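Local coordinates for putative cell adhesion protein (Bacteroides eggerthii, PDB 4GPV) that probably serves as a FimA-family pilus subunit that may take part in cell adhesion of a gut Bacteroides, at residues V156-Q161 against H291-G296; L186-K191 against F249-N254; N11-Q16 against L54-G59; T81-A86 against V139-G144. All blocks are in the same frame, centred on the assembly; numbering follows the deposited sequence. Where two conformers were deposited one is given.

Contact 1 (V156-Q161 against H291-G296); sequences VAAKIQ and HTIEPG
Ile160 and Ile293 meet at their outer methyls, CD1 of one lying 3.7 Å from CD1 of the other, with the two side chains crossed at about a right angle. In Ile293 the first torsion (chi1 -59°) sets CG1 beside the backbone N and CG2 anti to it, and the residue uses both branches: CD1 goes to Ile160, while CG2 lies 3.6 Å from CB of Ala158. A branched aliphatic residue suits this place because it can reach Ala158 and Ile160 with separate branches. Thr251, Phe284 and Tyr299 also pack on Ile293. Ala158 is small for good reason, since its CB already stands 3.2 Å from the carbonyl O of Glu294. Within the C-terminal domain of this FimA-like protein, the pairing lays the approach to strand 297-306 against strand 146-169, and the two strands then run parallel as neighbours in the large mixed sheet. The backbone contributes one nearly straight hydrogen bond, from Gly296 N to Ala157 O at 2.9 Å with an N-H...O angle of 171°, the donor standing above the carbonyl plane. Gly296 has a positive phi of 72°, which favours glycine. Just before it, the Pro295 ring sets CB 3.3 Å from Val156 O, a contact without a hydrogen bond. The carboxylate of Glu294 turns to Lys297, with which it forms a salt bridge.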
loop_
_atom_site.group_PDB
_atom_site.type_symbol
_atom_site.label_atom_id
_atom_site.label_comp_id
_atom_site.label_asym_id
_atom_site.label_seq_id
_atom_site.Cartn_x
_atom_site.Cartn_y
_atom_site.Cartn_z
ATOM N N VAL A 156 -3.406 -6.148 -0.336
ATOM C CA VAL A 156 -4.356 -5.046 -0.476
ATOM C C VAL A 156 -3.570 -3.770 -0.801
ATOM O O VAL A 156 -4.079 -2.904 -1.507
ATOM C CB VAL A 156 -5.170 -4.908 0.845
ATOM C CG1 VAL A 156 -6.019 -3.626 0.868
ATOM C CG2 VAL A 156 -6.036 -6.142 1.060
ATOM N N ALA A 157 -2.388 -3.628 -0.206
ATOM C CA ALA A 157 -1.528 -2.456 -0.406
ATOM C C ALA A 157 -0.605 -2.584 -1.634
ATOM O O ALA A 157 -0.505 -3.634 -2.276
ATOM C CB ALA A 157 -0.681 -2.244 0.844
ATOM N N ALA A 158 0.110 -1.483 -1.905
ATOM C CA ALA A 158 1.226 -1.364 -2.827
ATOM C C ALA A 158 2.458 -1.045 -1.986
ATOM O O ALA A 158 2.331 -0.536 -0.857
ATOM C CB ALA A 158 0.955 -0.240 -3.846
ATOM N N LYS A 159 3.636 -1.275 -2.527
ATOM C CA LYS A 159 4.877 -0.976 -1.843
ATOM C C LYS A 159 5.682 -0.006 -2.706
ATOM O O LYS A 159 5.754 -0.192 -3.932
ATOM C CB LYS A 159 5.654 -2.290 -1.630
ATOM C CG LYS A 159 6.956 -2.136 -0.866
ATOM C CD LYS A 159 7.522 -3.529 -0.535
ATOM C CE LYS A 159 8.673 -3.960 -1.373
ATOM N NZ LYS A 159 9.147 -5.320 -0.979
ATOM N N ILE A 160 6.282 1.009 -2.071
ATOM C CA ILE A 160 7.119 1.987 -2.798
ATOM C C ILE A 160 8.502 1.971 -2.161
ATOM O O ILE A 160 8.596 2.244 -0.974
ATOM C CB ILE A 160 6.486 3.409 -2.767
ATOM C CG1 ILE A 160 5.091 3.410 -3.446
ATOM C CG2 ILE A 160 7.434 4.449 -3.454
ATOM C CD1 ILE A 160 4.285 4.690 -3.163
ATOM N N GLN A 161 9.566 1.702 -2.946
ATOM C CA GLN A 161 10.943 1.699 -2.440
ATOM C C GLN A 161 11.689 2.872 -3.035
ATOM O O GLN A 161 11.494 3.167 -4.213
ATOM C CB GLN A 161 11.678 0.400 -2.841
ATOM C CG GLN A 161 11.272 -0.790 -1.989
ATOM C CD GLN A 161 11.861 -2.072 -2.519
ATOM O OE1 GLN A 161 11.407 -2.629 -3.522
ATOM N NE2 GLN A 161 12.893 -2.551 -1.859
ATOM N N HIS A 291 3.208 6.123 -14.038
ATOM C CA HIS A 291 2.546 5.141 -13.196
ATOM C C HIS A 291 1.738 5.810 -12.142
ATOM O O HIS A 291 2.241 6.706 -11.467
ATOM C CB HIS A 291 3.529 4.194 -12.452
ATOM C CG HIS A 291 4.473 3.434 -13.320
ATOM N ND1 HIS A 291 4.146 2.204 -13.828
ATOM C CD2 HIS A 291 5.718 3.766 -13.730
ATOM C CE1 HIS A 291 5.198 1.820 -14.532
ATOM N NE2 HIS A 291 6.165 2.734 -14.499
ATOM N N THR A 292 0.519 5.311 -11.922
ATOM C CA THR A 292 -0.256 5.704 -10.758
ATOM C C THR A 292 -0.076 4.547 -9.766
ATOM O O THR A 292 0.660 3.594 -10.071
ATOM C CB THR A 292 -1.706 6.071 -11.095
ATOM O OG1 THR A 292 -2.331 4.935 -11.690
ATOM C CG2 THR A 292 -1.800 7.277 -12.034
ATOM N N ILE A 293 -0.701 4.591 -8.592
ATOM C CA ILE A 293 -0.454 3.511 -7.635
ATOM C C ILE A 293 -1.566 2.491 -7.698
ATOM O O ILE A 293 -2.724 2.833 -7.503
ATOM C CB ILE A 293 -0.304 4.065 -6.188
ATOM C CG1 ILE A 293 0.849 5.084 -6.053
ATOM C CG2 ILE A 293 -0.222 2.947 -5.148
ATOM C CD1 ILE A 293 2.286 4.530 -6.326
ATOM N N GLU A 294 -1.193 1.216 -7.896
ATOM C CA GLU A 294 -2.137 0.101 -7.929
ATOM C C GLU A 294 -1.874 -0.852 -6.788
ATOM O O GLU A 294 -0.704 -1.093 -6.484
ATOM C CB GLU A 294 -1.977 -0.704 -9.223
ATOM C CG GLU A 294 -2.292 0.011 -10.510
ATOM C CD GLU A 294 -2.159 -0.993 -11.634
ATOM O OE1 GLU A 294 -2.976 -1.944 -11.689
ATOM O OE2 GLU A 294 -1.142 -0.921 -12.355
ATOM N N PRO A 295 -2.916 -1.480 -6.211
ATOM C CA PRO A 295 -2.671 -2.505 -5.186
ATOM C C PRO A 295 -1.910 -3.666 -5.782
ATOM O O PRO A 295 -2.042 -3.921 -6.982
ATOM C CB PRO A 295 -4.080 -2.991 -4.788
ATOM C CG PRO A 295 -5.022 -2.185 -5.526
ATOM C CD PRO A 295 -4.358 -1.307 -6.500
ATOM N N GLY A 296 -1.108 -4.348 -4.977
ATOM C CA GLY A 296 -0.398 -5.532 -5.456
ATOM C C GLY A 296 0.741 -5.240 -6.412
ATOM O O GLY A 296 1.169 -6.133 -7.149
#

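Contact 2 (L186-K191 against F249-N254); sequences LFAGKK and FYTFGN
Phe252 turns the CD2 edge of its ring to Lys190 O, 3.4 Å from CD2 and near the ring plane, with Lys191 C also close to CD2; this is the close-packed half of the contact. Phe252 CB is 3.4 Å from Lys191 O, and chi1 (-69°) puts CG beside the backbone N. Val156 and Ala157 of strand 146-169 also pack on this side chain. An alanine here would probably lose the ring contacts at Lys190 O and Lys191 C and open a gap toward Val156. Gly189 fits because any CB would collide with Gly253 O; its own carbonyl O is buried with no polar partner in the model. Ala188 is equally tight, its CB 3.2 Å from Thr251 OG1.

The looser part is bridged by water. One molecule accepts from Gly189 N at 3.0 Å, donates to Phe252 O at 2.6 Å and hydrogen-bonds Thr251 OG1 at 2.8 Å, joining two segments that have no direct hydrogen bond. Asn254 ND2 stays 3.6 Å from Phe187 O and bonds instead to Thr261 and Gln259. Toward solvent, the Lys191 side chain leads away and was modelled in two conformers. Phe187 and Ala188 both face Tyr208, forming a G1 beta bulge with Phe187 at a positive phi of 60°; the water-mediated meeting beside it joins the two sheets of a beta-sandwich-like domain, consistent with the transthyretin-like clan.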
loop_
_atom_site.group_PDB
_atom_site.type_symbol
_atom_site.label_atom_id
_atom_site.label_comp_id
_atom_site.label_asym_id
_atom_site.label_seq_id
_atom_site.Cartn_x
_atom_site.Cartn_y
_atom_site.Cartn_z
ATOM N N LEU A 186 3.705 11.744 0.266
ATOM C CA LEU A 186 2.636 12.735 0.337
ATOM C C LEU A 186 1.409 12.167 -0.308
ATOM O O LEU A 186 1.504 11.553 -1.388
ATOM C CB LEU A 186 3.059 14.075 -0.340
ATOM C CG LEU A 186 4.459 14.626 -0.008
ATOM C CD1 LEU A 186 4.709 15.971 -0.784
ATOM C CD2 LEU A 186 4.633 14.821 1.517
ATOM N N PHE A 187 0.232 12.341 0.344
ATOM C CA PHE A 187 -1.050 11.921 -0.225
ATOM C C PHE A 187 -1.093 10.441 -0.510
ATOM O O PHE A 187 -1.447 10.013 -1.604
ATOM C CB PHE A 187 -1.410 12.725 -1.502
ATOM C CG PHE A 187 -1.247 14.200 -1.245
ATOM C CD1 PHE A 187 -1.991 14.831 -0.260
ATOM C CD2 PHE A 187 -0.265 14.929 -1.906
ATOM C CE1 PHE A 187 -1.776 16.175 0.046
ATOM C CE2 PHE A 187 -0.048 16.267 -1.603
ATOM C CZ PHE A 187 -0.804 16.885 -0.622
ATOM N N ALA A 188 -0.812 9.656 0.532
ATOM C CA ALA A 188 -1.037 8.212 0.518
ATOM C C ALA A 188 -2.551 7.995 0.576
ATOM O O ALA A 188 -3.187 8.601 1.441
ATOM C CB ALA A 188 -0.391 7.593 1.755
ATOM N N GLY A 189 -3.121 7.158 -0.293
ATOM C CA GLY A 189 -4.562 6.897 -0.252
ATOM C C GLY A 189 -4.978 6.319 1.097
ATOM O O GLY A 189 -4.335 5.394 1.605
ATOM N N LYS A 190 -6.047 6.876 1.703
ATOM C CA LYS A 190 -6.479 6.412 3.026
ATOM C C LYS A 190 -7.186 5.037 3.020
ATOM O O LYS A 190 -6.943 4.239 3.918
ATOM C CB LYS A 190 -7.445 7.446 3.649
ATOM C CG LYS A 190 -8.187 6.947 4.909
ATOM C CD LYS A 190 -8.911 8.065 5.635
ATOM C CE LYS A 190 -9.549 7.576 6.917
ATOM N NZ LYS A 190 -9.778 8.699 7.864
ATOM N N LYS A 191 -8.023 4.782 2.000
ATOM C CA LYS A 191 -8.910 3.617 1.937
ATOM C C LYS A 191 -8.318 2.401 1.288
ATOM O O LYS A 191 -7.851 2.468 0.163
ATOM C CB LYS A 191 -10.207 3.964 1.196
ATOM C CG LYS A 191 -11.230 4.707 2.028
ATOM C CD LYS A 191 -12.620 4.599 1.401
ATOM C CE LYS A 191 -13.663 5.353 2.189
ATOM N NZ LYS A 191 -15.039 5.022 1.735
ATOM N N PHE A 249 7.720 2.434 1.737
ATOM C CA PHE A 249 6.425 2.745 2.342
ATOM C C PHE A 249 5.389 1.807 1.791
ATOM O O PHE A 249 5.487 1.390 0.634
ATOM C CB PHE A 249 5.996 4.198 2.027
ATOM C CG PHE A 249 6.832 5.292 2.639
ATOM C CD1 PHE A 249 6.831 5.506 4.019
ATOM C CD2 PHE A 249 7.542 6.173 1.836
ATOM C CE1 PHE A 249 7.585 6.541 4.579
ATOM C CE2 PHE A 249 8.263 7.229 2.391
ATOM C CZ PHE A 249 8.287 7.406 3.756
ATOM N N TYR A 250 4.390 1.476 2.603
ATOM C CA TYR A 250 3.206 0.758 2.132
ATOM C C TYR A 250 2.128 1.785 1.953
ATOM O O TYR A 250 1.990 2.682 2.800
ATOM C CB TYR A 250 2.730 -0.313 3.146
ATOM C CG TYR A 250 3.801 -1.319 3.448
ATOM C CD1 TYR A 250 4.264 -2.197 2.465
ATOM C CD2 TYR A 250 4.378 -1.385 4.709
ATOM C CE1 TYR A 250 5.289 -3.105 2.736
ATOM C CE2 TYR A 250 5.369 -2.317 5.005
ATOM C CZ TYR A 250 5.831 -3.163 4.014
ATOM O OH TYR A 250 6.836 -4.038 4.325
ATOM N N THR A 251 1.332 1.663 0.893
ATOM C CA THR A 251 0.258 2.647 0.703
ATOM C C THR A 251 -0.891 1.973 -0.015
ATOM O O THR A 251 -0.741 0.849 -0.473
ATOM C CB THR A 251 0.796 3.880 -0.082
ATOM O OG1 THR A 251 -0.200 4.923 -0.043
ATOM C CG2 THR A 251 1.141 3.562 -1.543
ATOM N N PHE A 252 -2.016 2.651 -0.132
ATOM C CA PHE A 252 -3.109 2.048 -0.866
ATOM C C PHE A 252 -3.244 2.644 -2.304
ATOM O O PHE A 252 -2.617 3.662 -2.650
ATOM C CB PHE A 252 -4.426 2.191 -0.092
ATOM C CG PHE A 252 -4.482 1.351 1.165
ATOM C CD1 PHE A 252 -3.928 0.067 1.197
ATOM C CD2 PHE A 252 -5.144 1.813 2.296
ATOM C CE1 PHE A 252 -3.986 -0.711 2.375
ATOM C CE2 PHE A 252 -5.216 1.022 3.464
ATOM C CZ PHE A 252 -4.653 -0.235 3.479
ATOM N N GLY A 253 -4.074 1.992 -3.121
ATOM C CA GLY A 253 -4.312 2.378 -4.506
ATOM C C GLY A 253 -4.682 3.832 -4.653
ATOM O O GLY A 253 -5.375 4.383 -3.806
ATOM N N ASN A 254 -4.170 4.490 -5.677
ATOM C CA ASN A 254 -4.476 5.897 -5.895
ATOM C C ASN A 254 -4.250 6.236 -7.369
ATOM O O ASN A 254 -3.102 6.406 -7.765
ATOM C CB ASN A 254 -3.636 6.843 -4.991
ATOM C CG ASN A 254 -4.048 8.296 -5.111
ATOM O OD1 ASN A 254 -5.084 8.656 -5.712
ATOM N ND2 ASN A 254 -3.231 9.175 -4.585
HETATM O O HOH W 1 -1.326 5.932 -2.355
#

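Contact 3 (N11-Q16 against L54-G59); sequences NVPGEQ and LFREGG
Arg56 holds Asn11 through its backbone oxygen, and Asn11 reaches back through its amide, where the N-terminal segment folds over a type I beta turn from Arg56 to Gly59. Arg56 gives NH1 to Asn11 O at 2.9 Å, with an N-H...O angle of 159°; the oxygen lies in the guanidinium plane, while the nitrogen stands above the carbonyl plane. In return Asn11 ND2 donates to Gly58 O at 3.1 Å: the oxygen lies nearly in the amide plane, but ND2 stands well above the plane of the Gly58 carbonyl. Pro13 comes over one face of the guanidinium, its CA 3.5 Å above the plane and over the centre, and its CB is 3.5 Å from Arg56 NH2. A proline suits this place, offering aliphatic CA and CB to the face of a cation whose N-H groups point outward in its plane. The arginine chain is extended from CG to NE (chi2 -178°, chi3 -179°), long enough to pass Asn11, with Arg56 CD 3.4 Å from Asn11 O, and reach Pro13. A leucine in its place would probably leave Asn11 O without its donor and Asp62 without its charged mate.

Further out, Asp62 forms a salt bridge with Arg56 NE and so helps fix the rotation of the guanidinium, and Ala82 packs on the side chain. Gly58 suits its corner because a CB would clash with the Asn11 amide, and Gly59, at positive phi, is also well placed as glycine. Ala60 N donates to Asn11 OD1, and the turn itself is closed by Gly59 N bonding to Arg56 O at 3.0 Å.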
loop_
_atom_site.group_PDB
_atom_site.type_symbol
_atom_site.label_atom_id
_atom_site.label_comp_id
_atom_site.label_asym_id
_atom_site.label_seq_id
_atom_site.Cartn_x
_atom_site.Cartn_y
_atom_site.Cartn_z
ATOM N N ASN A 11 -31.264 -18.345 -0.912
ATOM C CA ASN A 11 -30.596 -18.150 0.374
ATOM C C ASN A 11 -31.008 -19.174 1.412
ATOM O O ASN A 11 -30.667 -19.018 2.590
ATOM C CB ASN A 11 -30.863 -16.740 0.886
ATOM C CG ASN A 11 -29.987 -15.722 0.205
ATOM O OD1 ASN A 11 -28.835 -15.992 -0.109
ATOM N ND2 ASN A 11 -30.503 -14.533 -0.018
ATOM N N VAL A 12 -31.721 -20.231 0.991
ATOM C CA VAL A 12 -32.178 -21.249 1.940
ATOM C C VAL A 12 -30.990 -22.197 2.275
ATOM O O VAL A 12 -30.161 -22.475 1.400
ATOM C CB VAL A 12 -33.463 -22.010 1.499
ATOM C CG1 VAL A 12 -34.574 -21.045 1.065
ATOM C CG2 VAL A 12 -33.188 -23.050 0.413
ATOM N N PRO A 13 -30.877 -22.684 3.529
ATOM C CA PRO A 13 -29.750 -23.573 3.850
ATOM C C PRO A 13 -29.849 -24.904 3.118
ATOM O O PRO A 13 -30.958 -25.405 2.872
ATOM C CB PRO A 13 -29.857 -23.762 5.366
ATOM C CG PRO A 13 -31.253 -23.451 5.703
ATOM C CD PRO A 13 -31.728 -22.438 4.710
ATOM N N GLY A 14 -28.688 -25.434 2.755
ATOM C CA GLY A 14 -28.586 -26.750 2.142
ATOM C C GLY A 14 -28.345 -27.776 3.231
ATOM O O GLY A 14 -28.643 -27.520 4.406
ATOM N N GLU A 15 -27.800 -28.934 2.859
ATOM C CA GLU A 15 -27.469 -29.987 3.811
ATOM C C GLU A 15 -26.104 -29.695 4.419
ATOM O O GLU A 15 -25.300 -29.017 3.781
ATOM C CB GLU A 15 -27.472 -31.360 3.109
ATOM C CG GLU A 15 -27.903 -32.492 4.025
ATOM C CD GLU A 15 -27.815 -33.907 3.480
ATOM O OE1 GLU A 15 -27.242 -34.106 2.382
ATOM O OE2 GLU A 15 -28.311 -34.828 4.168
ATOM N N GLN A 16 -25.830 -30.195 5.640
ATOM C CA GLN A 16 -24.525 -29.952 6.253
ATOM C C GLN A 16 -23.412 -30.349 5.294
ATOM O O GLN A 16 -23.468 -31.427 4.684
ATOM C CB GLN A 16 -24.357 -30.720 7.573
ATOM C CG GLN A 16 -23.077 -30.257 8.302
ATOM C CD GLN A 16 -22.849 -30.969 9.603
ATOM O OE1 GLN A 16 -23.382 -32.051 9.860
ATOM N NE2 GLN A 16 -22.035 -30.384 10.447
ATOM N N LEU A 54 -18.444 -17.358 3.945
ATOM C CA LEU A 54 -19.083 -18.209 2.958
ATOM C C LEU A 54 -20.454 -17.649 2.648
ATOM O O LEU A 54 -21.187 -17.330 3.577
ATOM C CB LEU A 54 -19.207 -19.662 3.453
ATOM C CG LEU A 54 -17.903 -20.406 3.747
ATOM C CD1 LEU A 54 -18.199 -21.770 4.430
ATOM C CD2 LEU A 54 -17.115 -20.626 2.493
ATOM N N PHE A 55 -20.793 -17.499 1.359
ATOM C CA PHE A 55 -22.095 -16.930 0.999
ATOM C C PHE A 55 -22.887 -17.821 0.096
ATOM O O PHE A 55 -22.321 -18.510 -0.746
ATOM C CB PHE A 55 -21.914 -15.570 0.303
ATOM C CG PHE A 55 -21.264 -14.546 1.191
ATOM C CD1 PHE A 55 -21.985 -13.922 2.203
ATOM C CD2 PHE A 55 -19.925 -14.224 1.040
ATOM C CE1 PHE A 55 -21.370 -12.990 3.046
ATOM C CE2 PHE A 55 -19.310 -13.287 1.881
ATOM C CZ PHE A 55 -20.033 -12.679 2.875
ATOM N N ARG A 56 -24.214 -17.759 0.240
ATOM C CA ARG A 56 -25.140 -18.491 -0.613
ATOM C C ARG A 56 -25.333 -17.703 -1.936
ATOM O O ARG A 56 -24.831 -16.579 -2.056
ATOM C CB ARG A 56 -26.458 -18.740 0.123
ATOM C CG ARG A 56 -26.223 -19.564 1.374
ATOM C CD ARG A 56 -27.466 -19.912 2.162
ATOM N NE ARG A 56 -27.044 -20.679 3.331
ATOM C CZ ARG A 56 -27.693 -20.739 4.487
ATOM N NH1 ARG A 56 -28.877 -20.147 4.627
ATOM N NH2 ARG A 56 -27.195 -21.437 5.493
ATOM N N GLU A 57 -26.056 -18.301 -2.912
ATOM C CA GLU A 57 -26.306 -17.706 -4.234
ATOM C C GLU A 57 -26.912 -16.296 -4.112
ATOM O O GLU A 57 -26.517 -15.392 -4.855
ATOM C CB GLU A 57 -27.216 -18.640 -5.065
ATOM C CG GLU A 57 -27.566 -18.170 -6.474
ATOM C CD GLU A 57 -26.448 -17.940 -7.475
ATOM O OE1 GLU A 57 -25.414 -18.642 -7.403
ATOM O OE2 GLU A 57 -26.629 -17.079 -8.367
ATOM N N GLY A 58 -27.822 -16.117 -3.167
ATOM C CA GLY A 58 -28.478 -14.833 -2.950
ATOM C C GLY A 58 -27.777 -13.844 -2.041
ATOM O O GLY A 58 -28.396 -12.861 -1.624
ATOM N N GLY A 59 -26.520 -14.130 -1.702
ATOM C CA GLY A 59 -25.695 -13.262 -0.866
ATOM C C GLY A 59 -25.774 -13.452 0.639
ATOM O O GLY A 59 -24.997 -12.821 1.345
#

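Contact 4 (T81-A86 against V139-G144); sequences TAAKKA and VKFNGG
The Phe141 ring has Thr81 CA over one face, 4.0 Å from the centroid and shifted toward the rim, in a CH-pi contact. At the ring's edge, near its plane, lies Ala83 O, 3.5 Å from CE2, where the aromatic C-H groups carry a slight positive charge. The Thr81 side chain crosses that of Phe141 at about a right angle. Thr81 CG2 continues past the ring to lie 3.5 Å from Gly144 O, while its OG1 accepts from Glu15 N. Beyond the segments, Leu19, Ala17 and Ala147 also pack on Phe141.

Val139 divides its two methyls. CG1 is anti to the backbone N (chi1 175°) and 3.6 Å from Ala83 O; CG2 is 3.9 Å from Ala86 CB. A beta-branched residue suits this place because it can touch Ala83 and Ala86 with separate methyls. Its N donates to Lys84 O at 2.9 Å, extending the antiparallel pairing of strands 83-90 and 133-138 into the loop that follows the second. Lys84 and Lys85 both face Phe55, a classic beta bulge. On the other segment, a type I' turn from Phe141 to Gly144 begins the reversal into strand 146-169, with Asn142 and Gly143 both at positive phi. Between the two segments a single backbone hydrogen bond stands among apolar and CH-pi contacts, so here they are held mostly by the fit of side chains.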
loop_
_atom_site.group_PDB
_atom_site.type_symbol
_atom_site.label_atom_id
_atom_site.label_comp_id
_atom_site.label_asym_id
_atom_site.label_seq_id
_atom_site.Cartn_x
_atom_site.Cartn_y
_atom_site.Cartn_z
ATOM N N THR A 81 -24.434 -27.091 1.849
ATOM C CA THR A 81 -24.275 -27.295 0.403
ATOM C C THR A 81 -24.837 -26.107 -0.396
ATOM O O THR A 81 -24.709 -26.073 -1.633
ATOM C CB THR A 81 -24.912 -28.604 -0.029
ATOM O OG1 THR A 81 -26.270 -28.647 0.419
ATOM C CG2 THR A 81 -24.133 -29.800 0.469
ATOM N N ALA A 82 -25.385 -25.103 0.317
ATOM C CA ALA A 82 -25.867 -23.870 -0.295
ATOM C C ALA A 82 -24.728 -22.856 -0.494
ATOM O O ALA A 82 -24.942 -21.867 -1.198
ATOM C CB ALA A 82 -26.980 -23.256 0.536
ATOM N N ALA A 83 -23.519 -23.076 0.101
ATOM C CA ALA A 83 -22.386 -22.156 -0.095
ATOM C C ALA A 83 -21.994 -22.105 -1.577
ATOM O O ALA A 83 -21.843 -23.152 -2.208
ATOM C CB ALA A 83 -21.184 -22.590 0.748
ATOM N N LYS A 84 -21.828 -20.880 -2.121
ATOM C CA LYS A 84 -21.454 -20.646 -3.524
ATOM C C LYS A 84 -20.141 -19.875 -3.687
ATOM O O LYS A 84 -19.473 -20.026 -4.712
ATOM C CB LYS A 84 -22.555 -19.854 -4.241
ATOM C CG LYS A 84 -23.864 -20.647 -4.407
ATOM C CD LYS A 84 -23.766 -21.822 -5.392
ATOM C CE LYS A 84 -23.599 -21.406 -6.836
ATOM N NZ LYS A 84 -23.354 -22.575 -7.721
ATOM N N LYS A 85 -19.799 -19.026 -2.704
ATOM C CA LYS A 85 -18.594 -18.191 -2.758
ATOM C C LYS A 85 -17.890 -18.175 -1.441
ATOM O O LYS A 85 -18.548 -18.105 -0.399
ATOM C CB LYS A 85 -18.975 -16.743 -3.122
ATOM C CG LYS A 85 -19.271 -16.480 -4.597
ATOM C CD LYS A 85 -18.009 -16.329 -5.458
ATOM C CE LYS A 85 -17.317 -14.999 -5.348
ATOM N NZ LYS A 85 -16.049 -15.008 -6.113
ATOM N N ALA A 86 -16.546 -18.201 -1.481
ATOM C CA ALA A 86 -15.701 -18.088 -0.292
ATOM C C ALA A 86 -14.810 -16.874 -0.459
ATOM O O ALA A 86 -14.225 -16.689 -1.531
ATOM C CB ALA A 86 -14.866 -19.361 -0.114
ATOM N N VAL A 139 -17.310 -21.884 -4.800
ATOM C CA VAL A 139 -17.447 -23.123 -4.022
ATOM C C VAL A 139 -18.226 -24.107 -4.894
ATOM O O VAL A 139 -19.319 -23.762 -5.339
ATOM C CB VAL A 139 -18.135 -22.878 -2.662
ATOM C CG1 VAL A 139 -18.369 -24.190 -1.922
ATOM C CG2 VAL A 139 -17.301 -21.919 -1.811
ATOM N N LYS A 140 -17.682 -25.317 -5.127
ATOM C CA LYS A 140 -18.341 -26.333 -5.968
ATOM C C LYS A 140 -18.476 -27.659 -5.237
ATOM O O LYS A 140 -17.489 -28.147 -4.679
ATOM C CB LYS A 140 -17.575 -26.548 -7.284
ATOM C CG LYS A 140 -17.660 -25.356 -8.234
ATOM C CD LYS A 140 -17.216 -25.711 -9.646
ATOM C CE LYS A 140 -15.746 -25.483 -9.910
ATOM N NZ LYS A 140 -15.347 -25.972 -11.259
ATOM N N PHE A 141 -19.686 -28.214 -5.214
ATOM C CA PHE A 141 -19.979 -29.482 -4.539
ATOM C C PHE A 141 -20.248 -30.632 -5.515
ATOM O O PHE A 141 -20.056 -31.794 -5.138
ATOM C CB PHE A 141 -21.200 -29.333 -3.616
ATOM C CG PHE A 141 -20.931 -28.527 -2.373
ATOM C CD1 PHE A 141 -20.374 -29.124 -1.244
ATOM C CD2 PHE A 141 -21.245 -27.174 -2.321
ATOM C CE1 PHE A 141 -20.131 -28.379 -0.089
ATOM C CE2 PHE A 141 -21.013 -26.434 -1.155
ATOM C CZ PHE A 141 -20.449 -27.038 -0.052
ATOM N N ASN A 142 -20.783 -30.319 -6.724
ATOM C CA ASN A 142 -21.167 -31.289 -7.767
ATOM C C ASN A 142 -22.100 -32.416 -7.221
ATOM O O ASN A 142 -21.845 -33.613 -7.416
ATOM C CB ASN A 142 -19.921 -31.868 -8.446
ATOM C CG ASN A 142 -19.401 -30.996 -9.557
ATOM O OD1 ASN A 142 -19.541 -31.320 -10.742
ATOM N ND2 ASN A 142 -18.813 -29.857 -9.204
ATOM N N GLY A 143 -23.169 -32.006 -6.538
ATOM C CA GLY A 143 -24.153 -32.918 -5.958
ATOM C C GLY A 143 -23.788 -33.532 -4.617
ATOM O O GLY A 143 -24.652 -34.117 -3.954
ATOM N N GLY A 144 -22.523 -33.383 -4.215
ATOM C CA GLY A 144 -22.008 -33.933 -2.969
ATOM C C GLY A 144 -22.089 -32.989 -1.787
ATOM O O GLY A 144 -22.621 -31.885 -1.890
#

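Overall arrangement
The four contacts form two pairs far apart in an elongated chain, and all reach the same large mixed sheet. Contacts 3 and 4 lie toward one end, their centres about 9 Å apart, where strands 50-56 and 83-90 are neighbours; contacts 1 and 2 lie near the middle, their centres about 8 Å apart, where strand 146-169 of contact 1 pairs with strand 247-251 of contact 2. Between the pairs the centres are about 34 to 37 Å apart. Along the chain, contacts 3 and 4 close in turn before contact 1 opens, and contact 2 falls within the span of contact 1. Strand 146-169, which follows the turn of contact 4 and supplies contact 1, physically links the two regions of this probable pilus subunit.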